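Local coordinates for ABC-type transport system, sugar-family extracellular solute-binding protein (Peptoclostridium difficile 630, PDB 6HNJ) that probably binds a small solute, perhaps a sugar, outside the cell and passes it to an ABC transporter, at residues L212-D217 against I236-A241; D62-Q67 against A77-S82; S82-L87 against K104-L109. The protein carries 1 engineered substitution. All coordinates share one frame; numbering follows the deposited sequence.

Contact 1 (L212-D217 against I236-A241)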
loop_
_atom_site.group_PDB
_atom_site.type_symbol
_atom_site.label_atom_id
_atom_site.label_comp_id
_atom_site.label_asym_id
_atom_site.label_seq_id
_atom_site.Cartn_x
_atom_site.Cartn_y
_atom_site.Cartn_z
ATOM N N LEU A 212 12.024 8.523 13.780
ATOM C CA LEU A 212 11.765 9.039 12.421
ATOM C C LEU A 212 10.601 8.259 11.809
ATOM O O LEU A 212 10.552 7.023 11.926
ATOM C CB LEU A 212 12.976 8.857 11.529
ATOM C CG LEU A 212 12.874 9.395 10.097
ATOM C CD1 LEU A 212 12.884 10.910 10.147
ATOM C CD2 LEU A 212 13.945 8.877 9.154
ATOM N N TYR A 213 9.681 8.980 11.196
ATOM C CA TYR A 213 8.605 8.382 10.388
ATOM C C TYR A 213 8.916 8.621 8.935
ATOM O O TYR A 213 9.110 9.764 8.531
ATOM C CB TYR A 213 7.251 8.971 10.704
ATOM C CG TYR A 213 6.116 8.318 9.959
ATOM C CD1 TYR A 213 5.653 7.074 10.334
ATOM C CD2 TYR A 213 5.506 8.946 8.876
ATOM C CE1 TYR A 213 4.584 6.475 9.668
ATOM C CE2 TYR A 213 4.444 8.358 8.214
ATOM C CZ TYR A 213 4.003 7.111 8.612
ATOM O OH TYR A 213 2.944 6.488 7.987
ATOM N N VAL A 214 8.998 7.538 8.162
ATOM C CA VAL A 214 9.154 7.602 6.710
ATOM C C VAL A 214 7.800 7.344 6.041
ATOM O O VAL A 214 7.319 6.197 6.044
ATOM C CB VAL A 214 10.204 6.591 6.237
ATOM C CG1 VAL A 214 10.308 6.614 4.722
ATOM C CG2 VAL A 214 11.573 6.939 6.849
ATOM N N PRO A 215 7.197 8.380 5.412
ATOM C CA PRO A 215 5.881 8.159 4.761
ATOM C C PRO A 215 5.971 7.427 3.438
ATOM O O PRO A 215 7.057 7.019 3.046
ATOM C CB PRO A 215 5.322 9.579 4.539
ATOM C CG PRO A 215 6.431 10.516 4.822
ATOM C CD PRO A 215 7.639 9.776 5.308
ATOM N N THR A 216 4.804 7.180 2.814
ATOM C CA THR A 216 4.722 6.683 1.455
ATOM C C THR A 216 5.184 7.822 0.517
ATOM O O THR A 216 4.395 8.681 0.099
ATOM C CB THR A 216 3.287 6.238 1.134
ATOM O OG1 THR A 216 2.926 5.168 2.021
ATOM C CG2 THR A 216 3.164 5.735 -0.281
ATOM N N ASP A 217 6.480 7.835 0.237
ATOM C CA ASP A 217 7.156 8.940 -0.460
ATOM C C ASP A 217 8.318 8.251 -1.157
ATOM O O ASP A 217 9.233 7.770 -0.471
ATOM C CB ASP A 217 7.612 9.916 0.620
ATOM C CG ASP A 217 8.395 11.111 0.114
ATOM O OD1 ASP A 217 9.453 10.944 -0.536
ATOM O OD2 ASP A 217 7.993 12.251 0.491
ATOM N N ILE A 236 18.345 5.880 16.704
ATOM C CA ILE A 236 17.021 6.397 16.351
ATOM C C ILE A 236 16.271 5.319 15.566
ATOM O O ILE A 236 16.703 4.936 14.476
ATOM C CB ILE A 236 17.107 7.668 15.520
ATOM C CG1 ILE A 236 17.841 8.758 16.292
ATOM C CG2 ILE A 236 15.723 8.164 15.113
ATOM C CD1 ILE A 236 18.426 9.795 15.369
ATOM N N PRO A 237 15.154 4.813 16.122
ATOM C CA PRO A 237 14.349 3.841 15.393
ATOM C C PRO A 237 13.635 4.545 14.249
ATOM O O PRO A 237 13.286 5.720 14.367
ATOM C CB PRO A 237 13.335 3.340 16.423
ATOM C CG PRO A 237 13.265 4.397 17.454
ATOM C CD PRO A 237 14.545 5.190 17.408
ATOM N N VAL A 238 13.423 3.820 13.155
ATOM C CA VAL A 238 12.717 4.375 12.028
ATOM C C VAL A 238 11.471 3.550 11.765
ATOM O O VAL A 238 11.542 2.348 11.580
ATOM C CB VAL A 238 13.600 4.401 10.763
ATOM C CG1 VAL A 238 12.785 4.915 9.565
ATOM C CG2 VAL A 238 14.882 5.220 11.028
ATOM N N ILE A 239 10.349 4.231 11.715
ATOM C CA ILE A 239 9.059 3.598 11.333
ATOM C C ILE A 239 8.696 4.014 9.933
ATOM O O ILE A 239 8.684 5.200 9.644
ATOM C CB ILE A 239 7.933 4.008 12.290
ATOM C CG1 ILE A 239 8.282 3.560 13.692
ATOM C CG2 ILE A 239 6.601 3.370 11.876
ATOM C CD1 ILE A 239 7.628 4.398 14.737
ATOM N N ALA A 240 8.397 3.043 9.062
ATOM C CA ALA A 240 8.028 3.315 7.673
ATOM C C ALA A 240 6.539 2.994 7.477
ATOM O O ALA A 240 5.981 2.151 8.185
ATOM C CB ALA A 240 8.865 2.457 6.737
ATOM N N ALA A 241 5.923 3.643 6.507
ATOM C CA ALA A 241 4.501 3.426 6.168
ATOM C C ALA A 241 4.224 2.097 5.504
ATOM O O ALA A 241 3.079 1.628 5.548
ATOM C CB ALA A 241 3.998 4.562 5.276
HETATM O O HOH W 1 7.212 4.068 3.674
#

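Contact 2 (D62-Q67 against A77-S82)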
loop_
_atom_site.group_PDB
_atom_site.type_symbol
_atom_site.label_atom_id
_atom_site.label_comp_id
_atom_site.label_asym_id
_atom_site.label_seq_id
_atom_site.Cartn_x
_atom_site.Cartn_y
_atom_site.Cartn_z
ATOM N N ASP A 62 -8.598 -15.134 -17.054
ATOM C CA ASP A 62 -7.621 -14.748 -18.051
ATOM C C ASP A 62 -6.629 -13.775 -17.383
ATOM O O ASP A 62 -6.919 -12.593 -17.231
ATOM C CB ASP A 62 -8.346 -14.092 -19.227
ATOM C CG ASP A 62 -7.407 -13.669 -20.368
ATOM O OD1 ASP A 62 -6.171 -13.833 -20.290
ATOM O OD2 ASP A 62 -7.940 -13.109 -21.344
ATOM N N PHE A 63 -5.497 -14.295 -16.956
ATOM C CA PHE A 63 -4.470 -13.485 -16.279
ATOM C C PHE A 63 -3.483 -12.874 -17.279
ATOM O O PHE A 63 -2.920 -13.584 -18.094
ATOM C CB PHE A 63 -3.714 -14.332 -15.247
ATOM C CG PHE A 63 -2.568 -13.609 -14.606
ATOM C CD1 PHE A 63 -2.807 -12.583 -13.721
ATOM C CD2 PHE A 63 -1.264 -13.934 -14.912
ATOM C CE1 PHE A 63 -1.762 -11.881 -13.125
ATOM C CE2 PHE A 63 -0.214 -13.262 -14.324
ATOM C CZ PHE A 63 -0.457 -12.223 -13.434
ATOM N N GLN A 64 -3.277 -11.562 -17.212
ATOM C CA GLN A 64 -2.296 -10.872 -18.011
ATOM C C GLN A 64 -1.401 -9.961 -17.117
ATOM O O GLN A 64 -1.884 -9.056 -16.397
ATOM C CB GLN A 64 -2.978 -10.024 -19.085
ATOM C CG GLN A 64 -3.867 -10.766 -20.068
ATOM C CD GLN A 64 -3.082 -11.618 -21.062
ATOM O OE1 GLN A 64 -1.908 -11.357 -21.372
ATOM N NE2 GLN A 64 -3.727 -12.625 -21.564
ATOM N N ASN A 65 -0.117 -10.220 -17.163
ATOM C CA ASN A 65 0.927 -9.373 -16.518
ATOM C C ASN A 65 1.542 -8.435 -17.573
ATOM O O ASN A 65 2.005 -8.894 -18.624
ATOM C CB ASN A 65 1.985 -10.304 -15.928
ATOM C CG ASN A 65 3.129 -9.579 -15.281
ATOM O OD1 ASN A 65 3.058 -8.403 -14.989
ATOM N ND2 ASN A 65 4.223 -10.287 -15.077
ATOM N N ALA A 66 1.550 -7.126 -17.306
ATOM C CA ALA A 66 2.151 -6.143 -18.198
ATOM C C ALA A 66 3.673 -6.072 -18.101
ATOM O O ALA A 66 4.297 -5.374 -18.887
ATOM C CB ALA A 66 1.571 -4.759 -17.910
ATOM N N GLN A 67 4.267 -6.755 -17.133
ATOM C CA GLN A 67 5.744 -6.763 -16.969
ATOM C C GLN A 67 6.274 -5.333 -16.893
ATOM O O GLN A 67 7.260 -4.985 -17.516
ATOM C CB GLN A 67 6.429 -7.591 -18.074
ATOM C CG GLN A 67 6.211 -9.076 -17.888
ATOM C CD GLN A 67 6.984 -9.935 -18.871
ATOM O OE1 GLN A 67 7.379 -9.497 -19.948
ATOM N NE2 GLN A 67 7.161 -11.185 -18.511
ATOM N N ALA A 77 -6.046 -4.041 -21.325
ATOM C CA ALA A 77 -7.356 -3.468 -21.114
ATOM C C ALA A 77 -8.192 -3.551 -22.360
ATOM O O ALA A 77 -9.361 -3.914 -22.290
ATOM C CB ALA A 77 -7.259 -2.020 -20.633
ATOM N N SER A 78 -7.583 -3.223 -23.506
ATOM C CA SER A 78 -8.273 -3.241 -24.767
ATOM C C SER A 78 -8.667 -4.662 -25.145
ATOM O O SER A 78 -9.776 -4.896 -25.610
ATOM C CB SER A 78 -7.433 -2.536 -25.840
ATOM O OG SER A 78 -8.045 -2.671 -27.091
ATOM N N LYS A 79 -7.804 -5.628 -24.884
ATOM C CA LYS A 79 -8.163 -7.028 -25.145
ATOM C C LYS A 79 -9.388 -7.486 -24.340
ATOM O O LYS A 79 -10.276 -8.195 -24.896
ATOM C CB LYS A 79 -6.979 -7.940 -24.848
ATOM C CG LYS A 79 -7.231 -9.431 -24.990
ATOM C CD LYS A 79 -5.983 -10.224 -24.613
ATOM C CE LYS A 79 -6.235 -11.349 -23.641
ATOM N NZ LYS A 79 -7.298 -12.300 -24.082
ATOM N N PHE A 80 -9.427 -7.105 -23.054
ATOM C CA PHE A 80 -10.495 -7.501 -22.160
ATOM C C PHE A 80 -11.840 -6.933 -22.640
ATOM O O PHE A 80 -12.868 -7.625 -22.579
ATOM C CB PHE A 80 -10.206 -7.093 -20.706
ATOM C CG PHE A 80 -9.110 -7.892 -20.003
ATOM C CD1 PHE A 80 -8.590 -9.085 -20.526
ATOM C CD2 PHE A 80 -8.653 -7.470 -18.754
ATOM C CE1 PHE A 80 -7.632 -9.810 -19.843
ATOM C CE2 PHE A 80 -7.708 -8.201 -18.055
ATOM C CZ PHE A 80 -7.190 -9.382 -18.602
ATOM N N ALA A 81 -11.824 -5.690 -23.107
ATOM C CA ALA A 81 -12.997 -5.059 -23.697
ATOM C C ALA A 81 -13.474 -5.792 -24.965
ATOM O O ALA A 81 -14.669 -6.114 -25.092
ATOM C CB ALA A 81 -12.716 -3.598 -24.010
ATOM N N SER A 82 -12.548 -6.069 -25.872
ATOM C CA SER A 82 -12.843 -6.862 -27.088
ATOM C C SER A 82 -13.332 -8.280 -26.756
ATOM O O SER A 82 -14.285 -8.772 -27.385
ATOM C CB SER A 82 -11.645 -6.932 -28.054
ATOM O OG SER A 82 -11.354 -5.657 -28.605
#

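Contact 3 (S82-L87 against K104-L109)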
loop_
_atom_site.group_PDB
_atom_site.type_symbol
_atom_site.label_atom_id
_atom_site.label_comp_id
_atom_site.label_asym_id
_atom_site.label_seq_id
_atom_site.Cartn_x
_atom_site.Cartn_y
_atom_site.Cartn_z
ATOM N N SER A 82 -12.548 -6.069 -25.872
ATOM C CA SER A 82 -12.843 -6.862 -27.088
ATOM C C SER A 82 -13.332 -8.280 -26.756
ATOM O O SER A 82 -14.285 -8.772 -27.385
ATOM C CB SER A 82 -11.645 -6.932 -28.054
ATOM O OG SER A 82 -11.354 -5.657 -28.605
ATOM N N ASP A 83 -12.708 -8.916 -25.771
ATOM C CA ASP A 83 -13.169 -10.223 -25.266
ATOM C C ASP A 83 -14.562 -10.192 -24.628
ATOM O O ASP A 83 -15.157 -11.246 -24.408
ATOM C CB ASP A 83 -12.229 -10.776 -24.190
ATOM C CG ASP A 83 -10.870 -11.237 -24.717
ATOM O OD1 ASP A 83 -10.675 -11.499 -25.931
ATOM O OD2 ASP A 83 -9.950 -11.328 -23.858
ATOM N N LYS A 84 -15.034 -9.000 -24.249
ATOM C CA LYS A 84 -16.252 -8.793 -23.505
ATOM C C LYS A 84 -16.295 -9.634 -22.222
ATOM O O LYS A 84 -17.220 -10.409 -21.994
ATOM C CB LYS A 84 -17.499 -9.021 -24.378
ATOM C CG LYS A 84 -18.632 -8.035 -24.110
ATOM C CD LYS A 84 -18.840 -7.508 -22.647
ATOM C CE LYS A 84 -19.738 -8.378 -21.796
ATOM N NZ LYS A 84 -19.763 -7.937 -20.362
ATOM N N LYS A 85 -15.282 -9.454 -21.390
ATOM C CA LYS A 85 -15.272 -10.023 -20.037
ATOM C C LYS A 85 -16.518 -9.611 -19.257
ATOM O O LYS A 85 -17.092 -8.512 -19.465
ATOM C CB LYS A 85 -14.022 -9.577 -19.236
ATOM C CG LYS A 85 -12.653 -9.897 -19.839
ATOM C CD LYS A 85 -12.442 -11.378 -20.109
ATOM C CE LYS A 85 -11.067 -11.609 -20.693
ATOM N NZ LYS A 85 -10.887 -13.012 -21.148
ATOM N N ASP A 86 -16.926 -10.482 -18.348
ATOM C CA ASP A 86 -17.985 -10.180 -17.386
ATOM C C ASP A 86 -17.507 -9.253 -16.260
ATOM O O ASP A 86 -18.273 -8.476 -15.702
ATOM C CB ASP A 86 -18.566 -11.491 -16.837
ATOM C CG ASP A 86 -19.313 -12.294 -17.924
ATOM O OD1 ASP A 86 -20.428 -11.868 -18.300
ATOM O OD2 ASP A 86 -18.781 -13.324 -18.425
ATOM N N LEU A 87 -16.225 -9.346 -15.929
ATOM C CA LEU A 87 -15.613 -8.564 -14.885
ATOM C C LEU A 87 -14.122 -8.461 -15.168
ATOM O O LEU A 87 -13.471 -9.444 -15.634
ATOM C CB LEU A 87 -15.769 -9.278 -13.534
ATOM C CG LEU A 87 -14.943 -8.852 -12.296
ATOM C CD1 LEU A 87 -15.360 -7.464 -11.858
ATOM C CD2 LEU A 87 -15.124 -9.802 -11.120
ATOM N N LYS A 104 -16.288 1.555 -20.236
ATOM C CA LYS A 104 -17.182 2.188 -19.280
ATOM C C LYS A 104 -18.394 1.305 -18.966
ATOM O O LYS A 104 -19.223 1.677 -18.140
ATOM C CB LYS A 104 -17.680 3.533 -19.837
ATOM C CG LYS A 104 -16.603 4.497 -20.297
ATOM C CD LYS A 104 -15.753 4.996 -19.150
ATOM C CE LYS A 104 -14.724 5.980 -19.683
ATOM N NZ LYS A 104 -13.693 6.307 -18.675
ATOM N N ASP A 105 -18.516 0.145 -19.593
ATOM C CA ASP A 105 -19.684 -0.710 -19.317
ATOM C C ASP A 105 -19.390 -2.147 -18.803
ATOM O O ASP A 105 -20.331 -2.906 -18.522
ATOM C CB ASP A 105 -20.649 -0.712 -20.507
ATOM C CG ASP A 105 -19.986 -1.159 -21.811
ATOM O OD1 ASP A 105 -18.902 -1.789 -21.757
ATOM O OD2 ASP A 105 -20.544 -0.833 -22.897
ATOM N N ILE A 106 -18.119 -2.512 -18.701
ATOM C CA ILE A 106 -17.714 -3.728 -18.016
ATOM C C ILE A 106 -17.298 -3.346 -16.578
ATOM O O ILE A 106 -16.458 -2.439 -16.379
ATOM C CB ILE A 106 -16.522 -4.445 -18.736
ATOM C CG1 ILE A 106 -16.929 -4.899 -20.136
ATOM C CG2 ILE A 106 -16.019 -5.658 -17.916
ATOM C CD1 ILE A 106 -15.764 -5.406 -20.973
ATOM N N PRO A 107 -17.848 -4.050 -15.567
ATOM C CA PRO A 107 -17.487 -3.687 -14.222
ATOM C C PRO A 107 -15.998 -3.963 -13.968
ATOM O O PRO A 107 -15.467 -5.008 -14.379
ATOM C CB PRO A 107 -18.382 -4.565 -13.349
ATOM C CG PRO A 107 -18.799 -5.692 -14.211
ATOM C CD PRO A 107 -18.875 -5.108 -15.593
ATOM N N ILE A 108 -15.358 -3.009 -13.320
ATOM C CA ILE A 108 -13.918 -3.094 -12.939
ATOM C C ILE A 108 -13.809 -3.069 -11.425
ATOM O O ILE A 108 -14.303 -2.112 -10.789
ATOM C CB ILE A 108 -13.131 -1.914 -13.525
ATOM C CG1 ILE A 108 -13.196 -1.912 -15.064
ATOM C CG2 ILE A 108 -11.660 -1.981 -13.095
ATOM C CD1 ILE A 108 -12.911 -0.565 -15.721
ATOM N N LEU A 109 -13.171 -4.082 -10.826
ATOM C CA LEU A 109 -12.833 -4.054 -9.418
ATOM C C LEU A 109 -11.347 -3.856 -9.299
ATOM O O LEU A 109 -10.590 -4.539 -9.961
ATOM C CB LEU A 109 -13.216 -5.351 -8.701
ATOM C CG LEU A 109 -14.697 -5.510 -8.419
ATOM C CD1 LEU A 109 -14.908 -6.862 -7.786
ATOM C CD2 LEU A 109 -15.250 -4.405 -7.540
HETATM O O HOH W 2 -20.657 -5.826 -18.683
#

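Contact 1 (L212-D217 against I236-A241)
Two parallel strands pair here, L212-V214 with V238-A240, and four main-chain hydrogen bonds join the two segments. L212 N donates to P237 O at 3.1 Å, and I239 N returns to L212 O. V214 N then donates to I239 O, and A241 N to V214 O at 2.9 Å. The first three are nearly straight. The last is more bent, with an N-H...O angle of 144°, where segment 236-241 leaves its strand. The alternation of partners is that of a parallel sheet. The CA-H groups of V238, Y213 and A240 make further contacts with the carbonyl oxygens of L212, I239 and V214.

The apolar contacts fall on two faces. On one, V214 CG2 meets V238 CG1 at 3.6 Å. L212 and V238 lie side by side and point the same way, and helix 224-233 covers both. On the other, the Y213 ring crosses the I239 side chain at about a right angle, with CD1 4.1 Å from I239 CG2. CG of Y213 is anti to its own N (chi1 -176°), which carries the ring along the strand towards A241. There the methyl CB of A241 lies 3.5 Å from Y213 OH and also 3.5 Å from T216 OG1. Helix 167-183 supplies L176 against Y213.

Water 1 works at the strand end. It donates to P215 O at 3.0 Å and accepts a weak bond from A241 N, the same N-H that serves V214 O.

The backbone bonds set the parallel register of this Rossmann-like sheet. On their other edges Y213 bonds to G159, V238 to L251 and A240 to A252. The polar backbone is thus met by partners on both edges within a buried, otherwise largely apolar core.

Contact 2 (D62-Q67 against A77-S82)
D62 and K79 approach from opposite directions and meet in a salt bridge, K79 NZ to D62 OD2 at 2.9 Å. OD2 accepts the ammonium on its syn lone pair, on the side of the other oxygen. K79 starts out extended from the helix, then bends at its third and fourth torsions, which turns NZ to the carboxylate. K79 NZ also pairs with D83, one helical turn further on, and OD2 of D62 has a second cation in K85. The carboxylate is thus shared between two lysines, which probably stabilises its negative charge.

The other oxygen of D62 is held from within the strand. Q64 NE2 donates to D62 OD1 at 3.0 Å, again on the syn side. The bond is slightly tilted from the amide plane of Q64. Q64 crosses K79 at about a right angle, and its NE2 lies 3.5 Å from K79 CE.

This pairing belongs to a beta-alpha unit of the Rossmann-like lobe. Strand 59-65 is an outermost strand of its parallel sheet, and helix 70-83 runs back nearly antiparallel to it. The short segments are 161° apart, with axes 10.7 Å apart at closest approach.

The F80 ring lies beside the polar cluster. D62 crosses it obliquely, the carboxylate and ring planes 69° apart. F80 CZ is 3.5 Å from the backbone oxygen D62 O and 3.9 Å from Q64 CG. F80 CE1 comes 3.6 Å from D62 OD2. The Q64 amide is similarly steep to the ring, at 66°. F80 also packs on T29 of strand 24-30.

Contact 3 (S82-L87 against K104-L109)
I106 and K85 meet at the tight part of this contact. The branch CG2 of I106 lies 3.4 Å from K85 O, and its CG1 and CD1 are also close to that oxygen. Beside it, CG of the P107 ring comes within 3.2 Å of D86 O. L87 then reaches across with one methyl. Its CD1 sits 3.5 Å from P107 O and 4.0 Å from L109 CG, the two leucines crossing at a slant. L87 CG is anti to the backbone N (chi1 166°), and this brings the methyl back to segment 104-109 although CB points away from it. The L87 CA-H also faces P107 O.

The solvent side is looser. K84, just after helix 70-83, has positive phi and completes a Schellman motif. Its side chain slides past I106 in the opposite direction, CD to I106 CD1 at 4.1 Å. The ammonium NZ donates to K85 O at 2.9 Å from above the carbonyl plane. It also donates to water 2, which in turn donates to D105 O at 2.9 Å, so water links the two segments there.

The contact lies where two neighbouring parallel strands, 87-91 and 108-113, begin. P107 and I88 pair through the main chain, L87 bonds to G27 of strand 24-30, and helix 258-273 covers L87, P107 and L109.

Overall arrangement
Contacts 2 and 3 form one continuous patch. They share S82 near the C-terminal end of helix 70-83, their centres are 11 Å apart, and both reach the same five-stranded parallel sheet. A salt bridge joins them, D62 OD2 to K85 NZ at 3.0 Å, and I106 CD1 packs on A81 CA at 3.9 Å. Contact 1 lies on the opposite side of the chain's centre, in the four-stranded parallel sheet. Its centre is 36 Å from that of contact 2 and 39 Å from that of contact 3. Two separate sheets fit the two-lobed fold of periplasmic-type binding proteins, whose ligand usually binds in the cleft between lobes.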